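Local coordinates for small ribosomal subunit protein bS6 (Thermotoga maritima, PDB 1VMB), which is a structural protein of the small ribosomal subunit that probably binds 16S ribosomal RNA together with bS18, at residues 45-50 with 91-96; 20-25 with 80-85; 27-32 with 71-76. One frame throughout, in Å; residues are numbered along the deposited sequence.

Interaction 1: residues 45-50 with 91-96; sequences KIIEER and QELENF. With EDO (1,2-ethanediol), chain B.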
loop_
_atom_site.group_PDB
_atom_site.type_symbol
_atom_site.label_atom_id
_atom_site.label_comp_id
_atom_site.label_asym_id
_atom_site.label_seq_id
_atom_site.Cartn_x
_atom_site.Cartn_y
_atom_site.Cartn_z
ATOM N N LYS A 45 1.250 -4.556 -9.163
ATOM C CA LYS A 45 1.244 -4.268 -10.591
ATOM C C LYS A 45 0.762 -2.850 -10.921
ATOM O O LYS A 45 1.287 -2.170 -11.851
ATOM C CB LYS A 45 0.387 -5.301 -11.323
ATOM C CG LYS A 45 1.109 -6.656 -11.549
ATOM C CD LYS A 45 2.290 -6.499 -12.450
ATOM C CE LYS A 45 2.881 -7.791 -12.791
ATOM N NZ LYS A 45 3.905 -7.682 -13.875
ATOM N N ILE A 46 -0.203 -2.354 -10.165
ATOM C CA ILE A 46 -0.628 -0.952 -10.333
ATOM C C ILE A 46 0.544 0.028 -10.054
ATOM O O ILE A 46 0.781 0.974 -10.831
ATOM C CB ILE A 46 -1.819 -0.604 -9.440
ATOM C CG1 ILE A 46 -3.060 -1.386 -9.897
ATOM C CG2 ILE A 46 -2.072 0.880 -9.437
ATOM C CD1 ILE A 46 -3.612 -0.944 -11.161
ATOM N N ILE A 47 1.243 -0.191 -8.948
ATOM C CA ILE A 47 2.437 0.607 -8.645
ATOM C C ILE A 47 3.504 0.479 -9.750
ATOM O O ILE A 47 4.043 1.515 -10.223
ATOM C CB ILE A 47 2.974 0.279 -7.234
ATOM C CG1 ILE A 47 1.966 0.697 -6.155
ATOM C CG2 ILE A 47 4.347 0.938 -6.980
ATOM C CD1 ILE A 47 2.226 0.002 -4.821
ATOM N N GLU A 48 3.838 -0.737 -10.204
ATOM C CA GLU A 48 4.853 -0.929 -11.210
ATOM C C GLU A 48 4.520 -0.311 -12.580
ATOM O O GLU A 48 5.353 0.391 -13.175
ATOM C CB GLU A 48 5.227 -2.422 -11.315
ATOM C CG GLU A 48 5.881 -2.946 -10.030
ATOM C CD GLU A 48 6.044 -4.465 -9.918
ATOM O OE1 GLU A 48 5.232 -5.184 -10.530
ATOM O OE2 GLU A 48 7.026 -4.889 -9.231
ATOM N N GLU A 49 3.325 -0.617 -13.078
ATOM C CA GLU A 49 2.907 -0.358 -14.443
ATOM C C GLU A 49 2.167 0.977 -14.638
ATOM O O GLU A 49 2.196 1.525 -15.743
ATOM C CB GLU A 49 1.993 -1.500 -14.923
ATOM C CG GLU A 49 2.737 -2.834 -14.898
ATOM C CD GLU A 49 1.980 -4.006 -15.499
ATOM O OE1 GLU A 49 0.741 -3.914 -15.698
ATOM O OE2 GLU A 49 2.658 -5.022 -15.757
ATOM N N ARG A 50 1.511 1.477 -13.591
ATOM C CA ARG A 50 0.688 2.718 -13.713
ATOM C C ARG A 50 1.295 3.937 -12.950
ATOM O O ARG A 50 1.442 5.026 -13.536
ATOM C CB ARG A 50 -0.770 2.446 -13.362
ATOM C CG ARG A 50 -1.356 1.369 -14.269
ATOM C CD ARG A 50 -1.334 1.678 -15.750
ATOM N NE ARG A 50 -2.049 0.606 -16.466
ATOM C CZ ARG A 50 -2.635 0.707 -17.656
ATOM N NH1 ARG A 50 -2.685 1.858 -18.342
ATOM N NH2 ARG A 50 -3.240 -0.380 -18.137
ATOM N N GLN A 91 -1.964 9.210 -8.382
ATOM C CA GLN A 91 -3.416 9.007 -8.503
ATOM C C GLN A 91 -3.825 7.646 -9.096
ATOM O O GLN A 91 -4.955 7.167 -8.854
ATOM C CB GLN A 91 -4.021 10.109 -9.345
ATOM C CG GLN A 91 -3.679 9.975 -10.812
ATOM C CD GLN A 91 -2.269 10.476 -11.230
ATOM O OE1 GLN A 91 -1.475 11.028 -10.398
ATOM N NE2 GLN A 91 -1.990 10.343 -12.537
ATOM N N GLU A 92 -2.920 7.005 -9.847
ATOM C CA GLU A 92 -3.163 5.682 -10.385
ATOM C C GLU A 92 -3.431 4.686 -9.263
ATOM O O GLU A 92 -4.274 3.799 -9.361
ATOM C CB GLU A 92 -2.000 5.211 -11.276
ATOM C CG GLU A 92 -1.811 6.016 -12.517
ATOM C CD GLU A 92 -2.859 5.796 -13.592
ATOM O OE1 GLU A 92 -3.707 4.880 -13.491
ATOM O OE2 GLU A 92 -2.800 6.553 -14.562
ATOM N N LEU A 93 -2.680 4.815 -8.185
ATOM C CA LEU A 93 -2.866 3.926 -7.050
ATOM C C LEU A 93 -4.113 4.281 -6.284
ATOM O O LEU A 93 -4.943 3.419 -5.990
ATOM C CB LEU A 93 -1.642 3.979 -6.172
ATOM C CG LEU A 93 -1.683 3.177 -4.873
ATOM C CD1 LEU A 93 -1.797 1.699 -5.136
ATOM C CD2 LEU A 93 -0.437 3.445 -4.037
ATOM N N GLU A 94 -4.303 5.558 -6.024
ATOM C CA GLU A 94 -5.498 5.994 -5.347
ATOM C C GLU A 94 -6.754 5.569 -6.049
ATOM O O GLU A 94 -7.717 5.068 -5.428
ATOM C CB GLU A 94 -5.427 7.505 -5.230
ATOM C CG GLU A 94 -6.667 8.125 -4.643
ATOM C CD GLU A 94 -6.832 7.918 -3.154
ATOM O OE1 GLU A 94 -5.859 7.513 -2.478
ATOM O OE2 GLU A 94 -7.967 8.208 -2.682
ATOM N N ASN A 95 -6.760 5.732 -7.366
ATOM C CA ASN A 95 -7.927 5.343 -8.183
ATOM C C ASN A 95 -8.186 3.846 -8.196
ATOM O O ASN A 95 -9.351 3.422 -8.193
ATOM C CB ASN A 95 -7.805 5.905 -9.584
ATOM C CG ASN A 95 -8.031 7.401 -9.613
ATOM O OD1 ASN A 95 -8.433 8.004 -8.612
ATOM N ND2 ASN A 95 -7.775 8.004 -10.745
ATOM N N PHE A 96 -7.153 3.011 -8.187
ATOM C CA PHE A 96 -7.351 1.546 -8.000
ATOM C C PHE A 96 -8.070 1.277 -6.676
ATOM O O PHE A 96 -9.058 0.553 -6.605
ATOM C CB PHE A 96 -6.013 0.771 -8.022
ATOM C CG PHE A 96 -6.196 -0.688 -7.743
ATOM C CD1 PHE A 96 -6.671 -1.466 -8.715
ATOM C CD2 PHE A 96 -5.904 -1.223 -6.487
ATOM C CE1 PHE A 96 -6.884 -2.826 -8.477
ATOM C CE2 PHE A 96 -6.161 -2.588 -6.229
ATOM C CZ PHE A 96 -6.644 -3.344 -7.254
HETATM C C1 EDO B . -3.535 -2.703 -14.478
HETATM O O1 EDO B . -4.005 -2.090 -15.689
HETATM C C2 EDO B . -2.008 -2.728 -14.316
HETATM O O2 EDO B . -1.303 -2.033 -15.363
#
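Hydroxyl oxygen O2 of a 1,2-ethanediol, probably left from the crystallisation liquor, is held between Arg50, which packs against Glu92 across the contact, and Glu49. O2 donates to Glu49 OE1 at 2.8 Å and accepts from Arg50 NE at 3.0 Å, while Arg50 NH2 reaches the second hydroxyl, O1. Arg50 is modelled in two conformers, so its grip on the diol is less certain. The diol lies at the edge of the guanidinium, whereas the root of the same side chain faces the other helix: Arg50 CB meets Glu92 CB at 3.7 Å. Glu92 CG lies closer still to Arg50 O, but no charged atoms pair, and Arg50 NE and Glu92 OE1 form no salt bridge.

The centre of the contact is apolar and illustrates how one branched residue can serve several partners. Ile46 CG2 rests against the backbone of the opposite helix, 3.7 Å from Glu92 O. Ile46 CG1 stands over one face of the Phe96 ring, a CH-pi contact of 4.2 Å to the centroid. Phe96 CG is anti to its backbone N (chi1 176°), which sets the root of the ring beside that methylene. Deeper in, Ile47 CG1 meets Leu93 CD1 at 4.0 Å.

The helical segments run broadly antiparallel (144° between their directions), the axes approaching to 9.2 Å. Both helices, 33-51 and 91-98, lie against one side of the antiparallel sheet of this ferredoxin-like fold: Ile47 and Leu93 both reach Phe83 of strand 73-85, Ile47 also touches Ile55 of strand 54-66, and Phe96 meets Ile103 of strand 103-110.

Interaction 2: residues 20-25 with 80-85; sequences IYESMF and VIYFRC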
loop_
_atom_site.group_PDB
_atom_site.type_symbol
_atom_site.label_atom_id
_atom_site.label_comp_id
_atom_site.label_asym_id
_atom_site.label_seq_id
_atom_site.Cartn_x
_atom_site.Cartn_y
_atom_site.Cartn_z
ATOM N N ILE A 20 10.096 8.730 -1.955
ATOM C CA ILE A 20 9.819 7.452 -1.325
ATOM C C ILE A 20 8.445 7.501 -0.680
ATOM O O ILE A 20 8.152 8.436 0.048
ATOM C CB ILE A 20 10.920 7.122 -0.224
ATOM C CG1 ILE A 20 12.334 7.102 -0.797
ATOM C CG2 ILE A 20 10.639 5.803 0.500
ATOM C CD1 ILE A 20 13.434 7.072 0.245
ATOM N N TYR A 21 7.636 6.479 -0.936
ATOM C CA TYR A 21 6.280 6.370 -0.389
ATOM C C TYR A 21 6.011 5.093 0.327
ATOM O O TYR A 21 6.677 4.097 0.078
ATOM C CB TYR A 21 5.301 6.444 -1.563
ATOM C CG TYR A 21 5.354 7.784 -2.239
ATOM C CD1 TYR A 21 6.265 8.024 -3.288
ATOM C CD2 TYR A 21 4.532 8.812 -1.849
ATOM C CE1 TYR A 21 6.338 9.260 -3.915
ATOM C CE2 TYR A 21 4.611 10.042 -2.460
ATOM C CZ TYR A 21 5.511 10.275 -3.490
ATOM O OH TYR A 21 5.584 11.540 -4.088
ATOM N N GLU A 22 5.092 5.159 1.299
ATOM C CA GLU A 22 4.451 3.953 1.848
ATOM C C GLU A 22 2.995 3.984 1.495
ATOM O O GLU A 22 2.357 5.033 1.506
ATOM C CB GLU A 22 4.679 3.794 3.347
ATOM C CG GLU A 22 3.957 4.821 4.158
ATOM C CD GLU A 22 4.018 4.588 5.639
ATOM O OE1 GLU A 22 5.038 4.084 6.189
ATOM O OE2 GLU A 22 2.997 4.922 6.257
ATOM N N SER A 23 2.457 2.802 1.207
ATOM C CA SER A 23 1.008 2.652 1.070
ATOM C C SER A 23 0.571 1.439 1.811
ATOM O O SER A 23 1.042 0.326 1.522
ATOM C CB SER A 23 0.579 2.525 -0.408
ATOM O OG SER A 23 -0.833 2.663 -0.526
ATOM N N MET A 24 -0.310 1.647 2.798
ATOM C CA MET A 24 -0.845 0.567 3.630
ATOM C C MET A 24 -2.260 0.383 3.174
ATOM O O MET A 24 -3.017 1.376 3.054
ATOM C CB MET A 24 -0.825 0.917 5.127
ATOM C CG MET A 24 -1.315 -0.223 6.037
ATOM S SD MET A 24 -1.553 0.261 7.753
ATOM C CE MET A 24 -3.300 0.573 7.667
ATOM N N PHE A 25 -2.648 -0.863 2.928
ATOM C CA PHE A 25 -4.027 -1.154 2.580
ATOM C C PHE A 25 -4.541 -2.376 3.357
ATOM O O PHE A 25 -3.745 -3.281 3.644
ATOM C CB PHE A 25 -4.204 -1.329 1.077
ATOM C CG PHE A 25 -3.338 -2.413 0.458
ATOM C CD1 PHE A 25 -1.995 -2.193 0.109
ATOM C CD2 PHE A 25 -3.865 -3.647 0.177
ATOM C CE1 PHE A 25 -1.267 -3.177 -0.440
ATOM C CE2 PHE A 25 -3.111 -4.648 -0.374
ATOM C CZ PHE A 25 -1.801 -4.415 -0.695
ATOM N N VAL A 80 1.688 -3.440 3.822
ATOM C CA VAL A 80 2.304 -2.127 3.510
ATOM C C VAL A 80 3.292 -2.325 2.376
ATOM O O VAL A 80 4.068 -3.314 2.415
ATOM C CB VAL A 80 3.026 -1.540 4.673
ATOM C CG1 VAL A 80 3.435 -0.094 4.347
ATOM C CG2 VAL A 80 2.169 -1.542 5.943
ATOM N N ILE A 81 3.306 -1.432 1.392
ATOM C CA ILE A 81 4.236 -1.524 0.278
ATOM C C ILE A 81 5.037 -0.243 0.299
ATOM O O ILE A 81 4.407 0.811 0.365
ATOM C CB ILE A 81 3.514 -1.670 -1.076
ATOM C CG1 ILE A 81 2.771 -2.996 -1.117
ATOM C CG2 ILE A 81 4.497 -1.607 -2.204
ATOM C CD1 ILE A 81 1.866 -3.149 -2.346
ATOM N N TYR A 82 6.357 -0.362 0.269
ATOM C CA TYR A 82 7.270 0.755 0.193
ATOM C C TYR A 82 7.769 0.841 -1.213
ATOM O O TYR A 82 8.248 -0.165 -1.757
ATOM C CB TYR A 82 8.435 0.566 1.143
ATOM C CG TYR A 82 7.967 0.472 2.590
ATOM C CD1 TYR A 82 7.807 1.602 3.368
ATOM C CD2 TYR A 82 7.616 -0.743 3.127
ATOM C CE1 TYR A 82 7.344 1.505 4.730
ATOM C CE2 TYR A 82 7.178 -0.870 4.477
ATOM C CZ TYR A 82 7.037 0.259 5.258
ATOM O OH TYR A 82 6.583 0.118 6.583
ATOM N N PHE A 83 7.636 2.019 -1.813
ATOM C CA PHE A 83 8.051 2.191 -3.209
ATOM C C PHE A 83 8.613 3.585 -3.488
ATOM O O PHE A 83 8.457 4.510 -2.707
ATOM C CB PHE A 83 6.901 1.881 -4.181
ATOM C CG PHE A 83 5.738 2.834 -4.094
ATOM C CD1 PHE A 83 4.743 2.616 -3.177
ATOM C CD2 PHE A 83 5.600 3.902 -4.982
ATOM C CE1 PHE A 83 3.628 3.442 -3.118
ATOM C CE2 PHE A 83 4.469 4.747 -4.901
ATOM C CZ PHE A 83 3.515 4.524 -3.965
ATOM N N ARG A 84 9.238 3.743 -4.637
ATOM C CA ARG A 84 9.804 5.064 -5.016
ATOM C C ARG A 84 9.302 5.381 -6.413
ATOM O O ARG A 84 9.161 4.497 -7.269
ATOM C CB ARG A 84 11.341 5.116 -4.925
ATOM C CG ARG A 84 12.079 4.049 -5.551
ATOM C CD ARG A 84 13.563 3.896 -5.069
ATOM N NE ARG A 84 13.646 4.005 -3.621
ATOM C CZ ARG A 84 14.674 3.597 -2.897
ATOM N NH1 ARG A 84 15.719 2.991 -3.474
ATOM N NH2 ARG A 84 14.647 3.754 -1.581
ATOM N N CYS A 85 8.995 6.653 -6.623
ATOM C CA CYS A 85 8.607 7.098 -7.914
ATOM C C CYS A 85 8.810 8.612 -7.958
ATOM O O CYS A 85 9.241 9.192 -6.994
ATOM C CB CYS A 85 7.173 6.705 -8.183
ATOM S SG CYS A 85 5.998 7.602 -7.132
HETATM O O HOH W 1 4.766 1.711 7.654
#
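Four backbone hydrogen bonds join Tyr21 to Phe83 and Ser23 to Ile81, making these the hydrogen-bonded pairs of an antiparallel ladder. The straightest is Tyr21 N to Phe83 O, 2.8 Å with 175° at the hydrogen. Glu22-Tyr82 lies between them, and Ile20-Arg84 and Met24-Val80 beyond them; these are the non-hydrogen-bonded pairs, where CA-H groups approach carbonyl oxygens, as Tyr82 CA does Tyr21 O at 3.4 Å.

Aromatic contacts dominate the face bearing Tyr21, Ser23, Ile81 and Phe83. Phe83 CG sits between its backbone N and carbonyl carbon (chi1 66°), and the ring lies beneath Tyr21 CB, which stands over its face 3.8 Å from the centroid in a CH-pi contact. The Tyr21 and Phe83 rings are themselves nearly parallel but slid apart, hardly overlapping. Cys85 SG approaches the Tyr21 ring obliquely, 3.6 Å from CE1, a sulfur-aromatic contact. Further along, Ile81 CD1 touches the edge of the Phe25 ring at CE1, 3.7 Å away.

The other face mixes polar and apolar groups. Met24 CG meets Val80 CG2 at 3.7 Å. Glu22, modelled in two conformers, lies in one of them alongside the Tyr82 ring; there, less certainly, a water bridges their tips, 2.8 Å from Glu22 OE1 and 2.6 Å from Tyr82 OH. Glu22 OE1 also pairs with Arg111 and Arg84 NH2 with Glu118, both beyond this ladder.

These are the two central strands of the sheet. Strand 103-110 flanks 19-27 and strand 54-66 flanks 73-85, so both strands have neighbours on either side. Helix 33-51 packs against Ile81 and Phe83, and Ser23 OG bonds Tyr97 OH from helix 91-98.

Interaction 3: residues 27-32 with 71-76; sequences IAPNVP and KKFNEG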
loop_
_atom_site.group_PDB
_atom_site.type_symbol
_atom_site.label_atom_id
_atom_site.label_comp_id
_atom_site.label_asym_id
_atom_site.label_seq_id
_atom_site.Cartn_x
_atom_site.Cartn_y
_atom_site.Cartn_z
ATOM N N ILE A 27 -7.484 -5.423 3.585
ATOM C CA ILE A 27 -8.455 -6.205 2.876
ATOM C C ILE A 27 -9.429 -6.794 3.886
ATOM O O ILE A 27 -9.061 -7.282 5.012
ATOM C CB ILE A 27 -7.757 -7.313 2.020
ATOM C CG1 ILE A 27 -6.708 -6.715 1.035
ATOM C CG2 ILE A 27 -8.809 -8.143 1.320
ATOM C CD1 ILE A 27 -5.801 -7.755 0.357
ATOM N N ALA A 28 -10.692 -6.751 3.490
ATOM C CA ALA A 28 -11.768 -7.291 4.270
ATOM C C ALA A 28 -11.517 -8.747 4.625
ATOM O O ALA A 28 -11.034 -9.570 3.797
ATOM C CB ALA A 28 -13.066 -7.178 3.507
ATOM N N PRO A 29 -11.901 -9.109 5.834
ATOM C CA PRO A 29 -11.622 -10.463 6.305
ATOM C C PRO A 29 -12.506 -11.577 5.739
ATOM O O PRO A 29 -12.211 -12.733 5.971
ATOM C CB PRO A 29 -11.784 -10.327 7.820
ATOM C CG PRO A 29 -12.896 -9.358 7.929
ATOM C CD PRO A 29 -12.589 -8.309 6.872
ATOM N N ASN A 30 -13.561 -11.238 4.996
ATOM C CA ASN A 30 -14.407 -12.230 4.350
ATOM C C ASN A 30 -13.976 -12.540 2.908
ATOM O O ASN A 30 -14.637 -13.268 2.197
ATOM C CB ASN A 30 -15.869 -11.804 4.406
ATOM C CG ASN A 30 -16.140 -10.507 3.712
ATOM O OD1 ASN A 30 -15.230 -9.755 3.340
ATOM N ND2 ASN A 30 -17.427 -10.200 3.571
ATOM N N VAL A 31 -12.850 -11.997 2.510
ATOM C CA VAL A 31 -12.231 -12.329 1.216
ATOM C C VAL A 31 -11.293 -13.513 1.455
ATOM O O VAL A 31 -10.421 -13.430 2.306
ATOM C CB VAL A 31 -11.454 -11.115 0.675
ATOM C CG1 VAL A 31 -10.790 -11.413 -0.645
ATOM C CG2 VAL A 31 -12.351 -9.951 0.456
ATOM N N PRO A 32 -11.491 -14.619 0.738
ATOM C CA PRO A 32 -10.657 -15.793 0.854
ATOM C C PRO A 32 -9.186 -15.472 0.727
ATOM O O PRO A 32 -8.791 -14.581 -0.047
ATOM C CB PRO A 32 -11.092 -16.613 -0.338
ATOM C CG PRO A 32 -12.496 -16.191 -0.518
ATOM C CD PRO A 32 -12.506 -14.773 -0.319
ATOM N N LYS A 71 -16.081 -0.378 8.245
ATOM C CA LYS A 71 -16.969 -0.970 7.224
ATOM C C LYS A 71 -17.641 -2.170 7.834
ATOM O O LYS A 71 -17.836 -3.234 7.202
ATOM C CB LYS A 71 -16.194 -1.374 5.966
ATOM C CG LYS A 71 -15.561 -0.232 5.182
ATOM C CD LYS A 71 -16.612 0.588 4.531
ATOM C CE LYS A 71 -16.047 1.653 3.631
ATOM N NZ LYS A 71 -17.239 2.354 2.998
ATOM N N LYS A 72 -17.996 -2.024 9.102
ATOM C CA LYS A 72 -18.658 -3.095 9.817
ATOM C C LYS A 72 -17.803 -4.364 10.088
ATOM O O LYS A 72 -18.354 -5.357 10.573
ATOM C CB LYS A 72 -19.989 -3.454 9.116
ATOM C CG LYS A 72 -20.875 -2.215 8.820
ATOM C CD LYS A 72 -22.083 -2.587 7.932
ATOM C CE LYS A 72 -23.113 -1.429 7.873
ATOM N N PHE A 73 -16.499 -4.329 9.798
ATOM C CA PHE A 73 -15.560 -5.403 10.198
ATOM C C PHE A 73 -14.767 -5.004 11.444
ATOM O O PHE A 73 -14.491 -3.805 11.671
ATOM C CB PHE A 73 -14.588 -5.739 9.072
ATOM C CG PHE A 73 -15.285 -6.192 7.809
ATOM C CD1 PHE A 73 -15.877 -7.443 7.754
ATOM C CD2 PHE A 73 -15.372 -5.338 6.697
ATOM C CE1 PHE A 73 -16.525 -7.879 6.614
ATOM C CE2 PHE A 73 -16.005 -5.780 5.529
ATOM C CZ PHE A 73 -16.590 -7.042 5.501
ATOM N N ASN A 74 -14.349 -6.007 12.200
ATOM C CA ASN A 74 -13.589 -5.789 13.425
ATOM C C ASN A 74 -12.093 -6.129 13.267
ATOM O O ASN A 74 -11.311 -5.925 14.189
ATOM C CB ASN A 74 -14.189 -6.655 14.511
ATOM C CG ASN A 74 -15.651 -6.314 14.777
ATOM O OD1 ASN A 74 -15.984 -5.154 15.063
ATOM N ND2 ASN A 74 -16.510 -7.303 14.695
ATOM N N GLU A 75 -11.724 -6.656 12.106
ATOM C CA GLU A 75 -10.346 -7.011 11.750
ATOM C C GLU A 75 -10.172 -6.983 10.262
ATOM O O GLU A 75 -11.124 -6.946 9.531
ATOM C CB GLU A 75 -10.025 -8.424 12.230
ATOM C CG GLU A 75 -10.929 -9.481 11.609
ATOM C CD GLU A 75 -10.628 -10.886 12.075
ATOM O OE1 GLU A 75 -9.653 -11.078 12.860
ATOM O OE2 GLU A 75 -11.372 -11.827 11.646
ATOM N N GLY A 76 -8.930 -6.984 9.807
ATOM C CA GLY A 76 -8.665 -6.961 8.364
ATOM C C GLY A 76 -7.226 -7.344 8.108
ATOM O O GLY A 76 -6.456 -7.468 9.066
#
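The Phe73 ring presents one face to the 27-32 loop, and three consecutive residues gather on that side. Pro29 CD lies over the face in a CH-pi contact, 3.8 Å from the centroid and shifted toward the rim, nearest Phe73 CD1 at 3.5 Å. Phe73 CG is anti to its carbonyl carbon (chi1 -59°), which sets the root of the ring by Pro29 CD. Ala28 CB sits off-centre, 3.8 Å from Phe73 CE2. Asn30 approaches the far end of the ring obliquely, with OD1 3.7 Å from Phe73 CZ; its amide plane is turned 61° from that of the ring. A type I turn from Ala28 to Val31 brings these three residues round the phenyl.

The pyrrolidine of Pro29 has a second neighbour in the backbone of Glu75. Its CD comes within 3.3 Å of Glu75 O, while Pro29 CB packs on Glu75 CG at 4.0 Å. Beyond this, Ile27 O meets Gly76 CA at 3.4 Å, next to the backbone bonding of Ile27 with Asp77.

No hydrogen bond crosses the two segments. Proline has no N-H to offer, and buried Glu75 O has no partner anywhere in the model; the adjacent CD, polarised by the amide nitrogen, may offset part of that cost. Cohesion therefore rests on dispersion and CH-pi contact, beyond the ladder between strands 19-27 and 73-85.

Interactions 1 and 2 are neighbouring layers of one core: their centres are 11 Å apart, and the helices bear directly on the strands, Leu93 on Ser23 and Ile47 on Ile81. Interaction 3 lies 22 Å from the centre of either, at the far end of the same pair of strands, where it joins the exit of strand 19-27 to the start of strand 73-85. Along the chain, interaction 3 is nested within the loop closed by interaction 2, whereas interaction 1 crosses both. The alternation is consistent with the interleaved strand order of a ferredoxin-like fold, with helices 33-51 and 91-98 on one side of the sheet.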